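Local atomic coordinates of Non-structural protein 5 (Modoc virus, PDB entry 2WA2), a protein that probably methylates the cap of viral RNA at the guanine N7 and ribose 2'-O positions, with S-adenosylmethionine as the methyl donor. Residues E81-G92 with Q103-T113; W73-E81 with Y230-N238. The protein carries 4 engineered substitutions. All coordinates share one frame; numbering follows the deposited sequence.

Interaction 1: residues E81-G92 with Q103-T113; sequences ELKGTVVDLGCG and QPNVREVKAYT. Engineered in segment 81-92: Thr85 (natural residue Ser). With SAM (S-adenosylmethionine), chain C.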
# COMPACT_ATOMS: atom_id res chain seq x y z
N GLU A 81 -5.60 11.43 6.08
CA GLU A 81 -6.00 12.79 5.73
C GLU A 81 -5.18 13.26 4.53
O GLU A 81 -3.98 13.48 4.63
CB GLU A 81 -5.83 13.73 6.93
CG GLU A 81 -6.18 15.23 6.64
CD GLU A 81 -7.68 15.50 6.37
OE1 GLU A 81 -8.57 14.65 6.70
OE2 GLU A 81 -7.98 16.59 5.82
N LEU A 82 -5.85 13.38 3.40
CA LEU A 82 -5.19 13.81 2.17
C LEU A 82 -5.14 15.34 2.20
O LEU A 82 -6.18 15.99 2.17
CB LEU A 82 -5.92 13.22 0.95
CG LEU A 82 -5.90 11.69 0.81
CD1 LEU A 82 -6.79 11.20 -0.32
CD2 LEU A 82 -4.48 11.12 0.65
N LYS A 83 -3.95 15.92 2.33
CA LYS A 83 -3.85 17.38 2.51
C LYS A 83 -2.52 17.99 2.11
O LYS A 83 -1.47 17.32 2.16
CB LYS A 83 -4.16 17.76 3.97
CG LYS A 83 -3.10 17.32 4.95
CD LYS A 83 -3.29 17.94 6.32
CE LYS A 83 -2.58 17.13 7.37
NZ LYS A 83 -1.08 17.22 7.27
N GLY A 84 -2.56 19.28 1.75
CA GLY A 84 -1.34 20.04 1.46
C GLY A 84 -0.56 19.44 0.31
O GLY A 84 -1.14 19.13 -0.72
N THR A 85 0.76 19.33 0.51
CA THR A 85 1.68 18.68 -0.41
C THR A 85 1.62 17.14 -0.21
O THR A 85 2.04 16.61 0.83
CB THR A 85 3.10 19.21 -0.23
OG1 THR A 85 3.08 20.63 -0.45
CG2 THR A 85 4.11 18.52 -1.22
N VAL A 86 1.09 16.46 -1.22
CA VAL A 86 0.98 15.01 -1.20
C VAL A 86 2.09 14.46 -2.08
O VAL A 86 2.27 14.92 -3.23
CB VAL A 86 -0.39 14.55 -1.76
CG1 VAL A 86 -0.50 12.99 -1.78
CG2 VAL A 86 -1.54 15.11 -0.94
N VAL A 87 2.85 13.52 -1.54
CA VAL A 87 3.76 12.73 -2.39
C VAL A 87 3.14 11.38 -2.69
O VAL A 87 2.47 10.78 -1.83
CB VAL A 87 5.21 12.57 -1.83
CG1 VAL A 87 5.97 13.87 -1.96
CG2 VAL A 87 5.26 12.03 -0.41
N ASP A 88 3.29 10.94 -3.93
CA ASP A 88 2.80 9.64 -4.32
C ASP A 88 4.00 8.86 -4.84
O ASP A 88 4.45 9.06 -5.98
CB ASP A 88 1.67 9.77 -5.35
CG ASP A 88 1.05 8.42 -5.73
OD1 ASP A 88 1.37 7.41 -5.07
OD2 ASP A 88 0.29 8.36 -6.72
N LEU A 89 4.56 8.04 -3.96
CA LEU A 89 5.73 7.24 -4.28
C LEU A 89 5.34 5.92 -4.92
O LEU A 89 4.55 5.14 -4.36
CB LEU A 89 6.59 7.03 -3.02
CG LEU A 89 6.97 8.35 -2.33
CD1 LEU A 89 7.54 8.09 -0.97
CD2 LEU A 89 7.95 9.23 -3.18
N GLY A 90 5.89 5.66 -6.11
CA GLY A 90 5.50 4.47 -6.87
C GLY A 90 4.12 4.68 -7.46
O GLY A 90 3.21 3.91 -7.22
N CYS A 91 3.96 5.76 -8.22
CA CYS A 91 2.62 6.14 -8.67
C CYS A 91 2.09 5.27 -9.80
O CYS A 91 0.86 5.21 -10.03
CB CYS A 91 2.59 7.65 -9.01
SG CYS A 91 3.41 8.08 -10.57
N GLY A 92 2.98 4.58 -10.51
CA GLY A 92 2.56 3.81 -11.68
C GLY A 92 1.72 4.65 -12.62
O GLY A 92 2.10 5.79 -12.97
N GLN A 103 -9.16 15.99 -4.09
CA GLN A 103 -9.61 16.22 -2.70
C GLN A 103 -9.42 17.66 -2.20
O GLN A 103 -8.43 18.32 -2.54
CB GLN A 103 -8.97 15.20 -1.75
CG GLN A 103 -9.33 13.77 -2.11
CD GLN A 103 -10.83 13.53 -2.14
OE1 GLN A 103 -11.52 13.75 -1.15
NE2 GLN A 103 -11.34 13.10 -3.29
N PRO A 104 -10.36 18.16 -1.35
CA PRO A 104 -10.44 19.60 -1.09
C PRO A 104 -9.22 20.17 -0.36
O PRO A 104 -8.86 21.33 -0.60
CB PRO A 104 -11.68 19.73 -0.20
CG PRO A 104 -11.79 18.39 0.48
CD PRO A 104 -11.38 17.41 -0.59
N ASN A 105 -8.60 19.38 0.52
CA ASN A 105 -7.49 19.87 1.33
C ASN A 105 -6.12 19.74 0.66
O ASN A 105 -5.12 20.27 1.15
CB ASN A 105 -7.46 19.18 2.70
CG ASN A 105 -8.78 19.31 3.47
OD1 ASN A 105 -9.19 20.40 3.83
ND2 ASN A 105 -9.43 18.18 3.74
N VAL A 106 -6.07 19.03 -0.46
CA VAL A 106 -4.83 18.87 -1.22
C VAL A 106 -4.51 20.10 -2.06
O VAL A 106 -5.36 20.57 -2.82
CB VAL A 106 -4.92 17.64 -2.14
CG1 VAL A 106 -3.66 17.49 -2.98
CG2 VAL A 106 -5.13 16.39 -1.27
N ARG A 107 -3.27 20.57 -1.94
CA ARG A 107 -2.77 21.73 -2.67
C ARG A 107 -1.92 21.37 -3.88
O ARG A 107 -1.99 22.05 -4.90
CB ARG A 107 -2.01 22.67 -1.73
CG ARG A 107 -2.97 23.49 -0.87
CD ARG A 107 -2.22 24.49 -0.01
NE ARG A 107 -2.15 25.82 -0.62
CZ ARG A 107 -1.13 26.27 -1.37
NH1 ARG A 107 -0.08 25.50 -1.62
NH2 ARG A 107 -1.18 27.51 -1.87
N GLU A 108 -1.14 20.30 -3.78
CA GLU A 108 -0.37 19.79 -4.92
C GLU A 108 -0.03 18.31 -4.75
O GLU A 108 -0.02 17.79 -3.62
CB GLU A 108 0.92 20.60 -5.11
CG GLU A 108 1.88 20.47 -3.95
CD GLU A 108 3.14 21.27 -4.13
OE1 GLU A 108 3.36 21.85 -5.22
OE2 GLU A 108 3.93 21.33 -3.16
N VAL A 109 0.23 17.64 -5.86
CA VAL A 109 0.63 16.24 -5.82
C VAL A 109 1.92 16.05 -6.61
O VAL A 109 2.00 16.42 -7.77
CB VAL A 109 -0.48 15.31 -6.36
CG1 VAL A 109 -0.05 13.84 -6.23
CG2 VAL A 109 -1.77 15.52 -5.62
N LYS A 110 2.93 15.55 -5.94
CA LYS A 110 4.19 15.24 -6.53
C LYS A 110 4.28 13.70 -6.59
O LYS A 110 4.41 13.02 -5.54
CB LYS A 110 5.30 15.86 -5.70
CG LYS A 110 5.20 17.41 -5.61
CD LYS A 110 6.45 17.93 -4.91
CE LYS A 110 6.47 19.45 -4.79
NZ LYS A 110 7.73 19.87 -4.02
N ALA A 111 4.20 13.19 -7.81
CA ALA A 111 4.08 11.76 -8.11
C ALA A 111 5.35 11.22 -8.80
O ALA A 111 5.91 11.86 -9.69
CB ALA A 111 2.84 11.55 -9.00
N TYR A 112 5.81 10.06 -8.35
CA TYR A 112 7.10 9.50 -8.78
C TYR A 112 6.98 8.02 -9.07
O TYR A 112 6.36 7.27 -8.30
CB TYR A 112 8.18 9.74 -7.70
CG TYR A 112 8.38 11.19 -7.38
CD1 TYR A 112 9.27 11.97 -8.13
CD2 TYR A 112 7.64 11.82 -6.37
CE1 TYR A 112 9.44 13.33 -7.86
CE2 TYR A 112 7.81 13.20 -6.08
CZ TYR A 112 8.70 13.93 -6.83
OH TYR A 112 8.88 15.27 -6.57
N THR A 113 7.57 7.57 -10.19
CA THR A 113 7.56 6.14 -10.47
C THR A 113 8.73 5.75 -11.39
O THR A 113 9.30 6.61 -12.08
CB THR A 113 6.18 5.69 -11.03
OG1 THR A 113 5.96 4.30 -10.77
CG2 THR A 113 6.01 6.04 -12.51
N SAM C . -1.21 3.42 -6.69
CA SAM C . -1.04 2.95 -8.10
C SAM C . -2.23 3.38 -8.96
O SAM C . -3.26 3.79 -8.40
OXT SAM C . -2.23 3.33 -10.20
CB SAM C . -0.90 1.43 -8.14
CG SAM C . 0.42 0.91 -7.57
SD SAM C . 1.64 0.98 -8.88
CE SAM C . 1.33 -0.65 -9.64
C5' SAM C . 3.17 0.55 -8.02
C4' SAM C . 4.31 1.14 -8.87
O4' SAM C . 5.48 1.32 -8.12
C3' SAM C . 4.68 0.22 -10.02
O3' SAM C . 4.21 0.82 -11.20
C2' SAM C . 6.20 0.17 -10.03
O2' SAM C . 6.69 0.45 -11.32
C1' SAM C . 6.55 1.29 -9.04
N9 SAM C . 7.83 1.07 -8.36
C8 SAM C . 8.29 -0.11 -7.83
N7 SAM C . 9.48 0.10 -7.27
C5 SAM C . 9.78 1.42 -7.46
C6 SAM C . 10.89 2.19 -7.10
N6 SAM C . 11.93 1.66 -6.47
N1 SAM C . 10.89 3.53 -7.41
C2 SAM C . 9.84 4.11 -8.07
N3 SAM C . 8.74 3.37 -8.45
C4 SAM C . 8.74 2.03 -8.14
O HOH W 1 -8.79 16.52 1.35
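Val86 and Asp88 of strand 86-89 lie in parallel pairing with Glu108, Lys110 and Tyr112 of strand 106-112. Val86 N donates to Glu108 O, and Lys110 N to Val86 O. Asp88 N then donates to Lys110 O, and Tyr112 N to Asp88 O at 2.9 Å. A beta bulge breaks the register between Gly84 and Thr85. There Gly84 O is gripped twice from the same face of its plane, by Arg107 N at 2.8 Å and, in a longer bond, by Glu108 N at 3.3 Å. Gly84 N donates to Asn105 O.

Among the side chains, the hydroxyl of the engineered Thr85 donates to Glu108. The two side chains lie side by side and point the same way. Glu108 has CG between its backbone N and carbonyl carbon (chi1 64°) and is extended beyond, which brings OE2 to Thr85 OG1 at 2.9 Å. OE2 uses its anti lone pair. Asp88 OD2 is hydrogen-bonded to Ser97 OG of helix 95-101. A water links Leu82 O to Asn105 N and ND2.

Apolar contacts occupy both faces. Val86 CG2 meets Val106 CG1 at 3.8 Å, roughly at a right angle. Leu89 CD2 approaches Tyr112 CD2 on the other face.

After Leu89, Tyr112 O takes Cys91 N at 2.8 Å and, weakly, Gly90 N. Cys91 SG rests on Ala111 CB. Thr113 OG1 accepts a weak bond from Gly92 N at 3.0 Å. Gly90 CA lies 3.4 Å from SAM O4'. This is the first beta-alpha-beta unit of a Rossmann-like methyltransferase, with the glycine-rich turn after the first strand bordering the S-adenosylmethionine pocket.

Interaction 2: residues W73-E81 with Y230-N238; sequences WIDERGGVE and YFVSGIKNN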
# COMPACT_ATOMS: atom_id res chain seq x y z
N TRP A 73 -11.59 4.06 -0.47
CA TRP A 73 -12.05 3.30 0.68
C TRP A 73 -11.32 3.69 1.95
O TRP A 73 -11.96 3.97 2.96
CB TRP A 73 -11.93 1.79 0.43
CG TRP A 73 -12.64 0.95 1.48
CD1 TRP A 73 -13.92 0.45 1.41
CD2 TRP A 73 -12.11 0.52 2.74
NE1 TRP A 73 -14.21 -0.27 2.55
CE2 TRP A 73 -13.12 -0.24 3.39
CE3 TRP A 73 -10.87 0.70 3.40
CZ2 TRP A 73 -12.94 -0.82 4.66
CZ3 TRP A 73 -10.69 0.11 4.66
CH2 TRP A 73 -11.73 -0.64 5.28
N ILE A 74 -9.99 3.68 1.90
CA ILE A 74 -9.16 4.09 3.03
C ILE A 74 -9.48 5.55 3.45
O ILE A 74 -9.54 5.86 4.65
CB ILE A 74 -7.66 3.97 2.71
CG1 ILE A 74 -7.31 2.49 2.42
CG2 ILE A 74 -6.79 4.62 3.83
CD1 ILE A 74 -5.90 2.29 1.87
N ASP A 75 -9.67 6.42 2.46
CA ASP A 75 -9.90 7.84 2.73
C ASP A 75 -11.23 8.04 3.45
O ASP A 75 -11.30 8.77 4.44
CB ASP A 75 -9.87 8.65 1.44
CG ASP A 75 -10.02 10.14 1.67
OD1 ASP A 75 -9.68 10.64 2.77
OD2 ASP A 75 -10.50 10.82 0.74
N GLU A 76 -12.26 7.36 2.95
CA GLU A 76 -13.62 7.46 3.50
C GLU A 76 -13.72 6.84 4.88
O GLU A 76 -14.59 7.21 5.66
CB GLU A 76 -14.64 6.82 2.54
CG GLU A 76 -15.23 7.83 1.52
CD GLU A 76 -15.21 7.37 0.06
OE1 GLU A 76 -15.74 6.27 -0.25
OE2 GLU A 76 -14.67 8.12 -0.79
N ARG A 77 -12.84 5.89 5.19
CA ARG A 77 -12.79 5.30 6.52
C ARG A 77 -12.02 6.17 7.51
O ARG A 77 -11.96 5.83 8.69
CB ARG A 77 -12.16 3.91 6.49
CG ARG A 77 -12.89 2.91 5.62
CD ARG A 77 -14.13 2.36 6.30
NE ARG A 77 -15.20 1.95 5.39
CZ ARG A 77 -15.37 2.37 4.13
NH1 ARG A 77 -14.52 3.23 3.57
NH2 ARG A 77 -16.39 1.91 3.44
N GLY A 78 -11.42 7.26 7.04
CA GLY A 78 -10.54 8.08 7.88
C GLY A 78 -9.16 7.48 8.12
O GLY A 78 -8.50 7.82 9.11
N GLY A 79 -8.71 6.62 7.20
CA GLY A 79 -7.38 6.02 7.25
C GLY A 79 -6.27 7.01 7.01
O GLY A 79 -5.16 6.85 7.52
N VAL A 80 -6.55 8.05 6.23
CA VAL A 80 -5.52 9.02 5.87
C VAL A 80 -6.13 10.36 5.50
O VAL A 80 -7.06 10.42 4.68
CB VAL A 80 -4.61 8.50 4.68
CG1 VAL A 80 -5.44 8.25 3.40
CG2 VAL A 80 -3.45 9.47 4.42
N GLU A 81 -5.60 11.43 6.08
CA GLU A 81 -6.00 12.79 5.73
C GLU A 81 -5.18 13.26 4.53
O GLU A 81 -3.98 13.48 4.63
CB GLU A 81 -5.83 13.73 6.93
CG GLU A 81 -6.18 15.23 6.64
CD GLU A 81 -7.68 15.50 6.37
OE1 GLU A 81 -8.57 14.65 6.70
OE2 GLU A 81 -7.98 16.59 5.82
N TYR A 230 -2.41 -2.00 4.60
CA TYR A 230 -2.01 -0.61 4.43
C TYR A 230 -1.65 0.03 5.75
O TYR A 230 -2.45 0.01 6.68
CB TYR A 230 -3.05 0.20 3.67
CG TYR A 230 -3.01 -0.17 2.20
CD1 TYR A 230 -2.20 0.55 1.32
CD2 TYR A 230 -3.75 -1.25 1.72
CE1 TYR A 230 -2.13 0.20 -0.04
CE2 TYR A 230 -3.67 -1.62 0.35
CZ TYR A 230 -2.86 -0.88 -0.50
OH TYR A 230 -2.75 -1.24 -1.84
N PHE A 231 -0.43 0.54 5.84
CA PHE A 231 0.02 1.18 7.07
C PHE A 231 -0.43 2.63 6.95
O PHE A 231 0.03 3.35 6.05
CB PHE A 231 1.55 1.05 7.24
CG PHE A 231 2.10 1.75 8.45
CD1 PHE A 231 1.73 1.36 9.74
CD2 PHE A 231 3.04 2.79 8.31
CE1 PHE A 231 2.26 2.00 10.88
CE2 PHE A 231 3.58 3.45 9.45
CZ PHE A 231 3.18 3.07 10.73
N VAL A 232 -1.32 3.03 7.87
CA VAL A 232 -2.05 4.29 7.73
C VAL A 232 -1.96 5.15 9.02
O VAL A 232 -1.83 4.63 10.13
CB VAL A 232 -3.55 4.06 7.31
CG1 VAL A 232 -3.71 3.35 5.92
CG2 VAL A 232 -4.30 3.26 8.39
N SER A 233 -1.99 6.47 8.85
CA SER A 233 -1.87 7.39 9.96
C SER A 233 -3.19 7.57 10.74
O SER A 233 -3.14 7.88 11.92
CB SER A 233 -1.37 8.77 9.48
OG SER A 233 -2.10 9.18 8.36
N GLY A 234 -4.33 7.37 10.07
CA GLY A 234 -5.65 7.77 10.60
C GLY A 234 -6.28 6.77 11.57
O GLY A 234 -7.16 7.14 12.37
N ILE A 235 -5.83 5.52 11.49
CA ILE A 235 -6.39 4.46 12.32
C ILE A 235 -5.27 3.91 13.19
O ILE A 235 -4.20 3.59 12.68
CB ILE A 235 -7.07 3.37 11.44
CG1 ILE A 235 -8.25 4.00 10.69
CG2 ILE A 235 -7.50 2.12 12.29
CD1 ILE A 235 -8.84 3.19 9.54
N LYS A 236 -5.50 3.82 14.50
CA LYS A 236 -4.51 3.29 15.43
C LYS A 236 -4.99 1.94 15.97
O LYS A 236 -5.98 1.88 16.68
CB LYS A 236 -4.30 4.25 16.60
CG LYS A 236 -3.56 5.51 16.24
CD LYS A 236 -3.58 6.48 17.42
CE LYS A 236 -2.21 7.11 17.61
NZ LYS A 236 -1.24 6.19 18.27
N ASN A 237 -4.32 0.86 15.58
CA ASN A 237 -4.80 -0.47 15.94
C ASN A 237 -3.71 -1.45 16.29
O ASN A 237 -2.52 -1.10 16.39
CB ASN A 237 -5.78 -1.04 14.88
CG ASN A 237 -5.10 -1.32 13.54
OD1 ASN A 237 -3.89 -1.14 13.41
ND2 ASN A 237 -5.88 -1.78 12.55
N ASN A 238 -4.14 -2.67 16.59
CA ASN A 238 -3.30 -3.77 16.97
C ASN A 238 -2.81 -4.45 15.68
O ASN A 238 -3.52 -5.26 15.08
CB ASN A 238 -4.14 -4.72 17.83
CG ASN A 238 -3.45 -6.01 18.13
OD1 ASN A 238 -2.27 -6.20 17.84
ND2 ASN A 238 -4.19 -6.93 18.75
O HOH W 2 -4.16 11.02 8.50
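Gly79 O accepts the backbone N of Gly234 at 2.7 Å. The donor stands above the carbonyl plane, and the N-H to oxygen angle is 143°. Next to it, Gly234 CA makes a C-H...O contact with Gly78 O at 3.2 Å. The two segments come this close because Gly234 has no side chain on the side facing Gly78 and Gly79.

A water extends the polar contact. It accepts from Glu81 N and lies 2.8 Å from Ser233 OG, which also bonds to Phe189 N.

Ile74, on the last turn of helix 66-76, makes two of the apolar contacts, one with each branch. Its CG1 is anti to the carbonyl carbon (chi1 -62°), and CD1 reaches over one face of the Tyr230 ring, 4.2 Å from the centroid. This is a CH-pi contact. The other branch, CG2, touches Val232 CG1 at 3.9 Å. The methyl CD1 of Ile235 rests against Gly79 CA at 3.9 Å. Beyond this packing, Tyr230 OH bonds to Asp155, which also binds S-adenosylmethionine.

Gly78, with positive phi, is the first residue to leave helical geometry. Gly79 N bonds back to Ile74 O and Gly78 N to Asp75 O, a Schellman motif. The arrangement is a helix C-terminus packed against the end of the antiparallel strand 229-232 in a Rossmann-like methyltransferase sheet.

From the N terminus, the chain first runs through helix 66-76 and its capped end, the first half of interaction 2. Glu81 belongs to both interactions and leads directly into strand 86-89. Helix 95-101 then carries the chain to strand 106-112, so interaction 1 closes a short beta-alpha-beta loop. Interaction 2 closes only at 230-238, after the remaining strands of the sheet. The shorter loop therefore lies wholly within the longer one, and the two do not cross. Interaction 1 joins neighbouring parallel strands, while interaction 2 ties helix 66-76 to an antiparallel strand of the same sheet. Asp75 and Leu82 also touch, and the centres are about 16 Å apart.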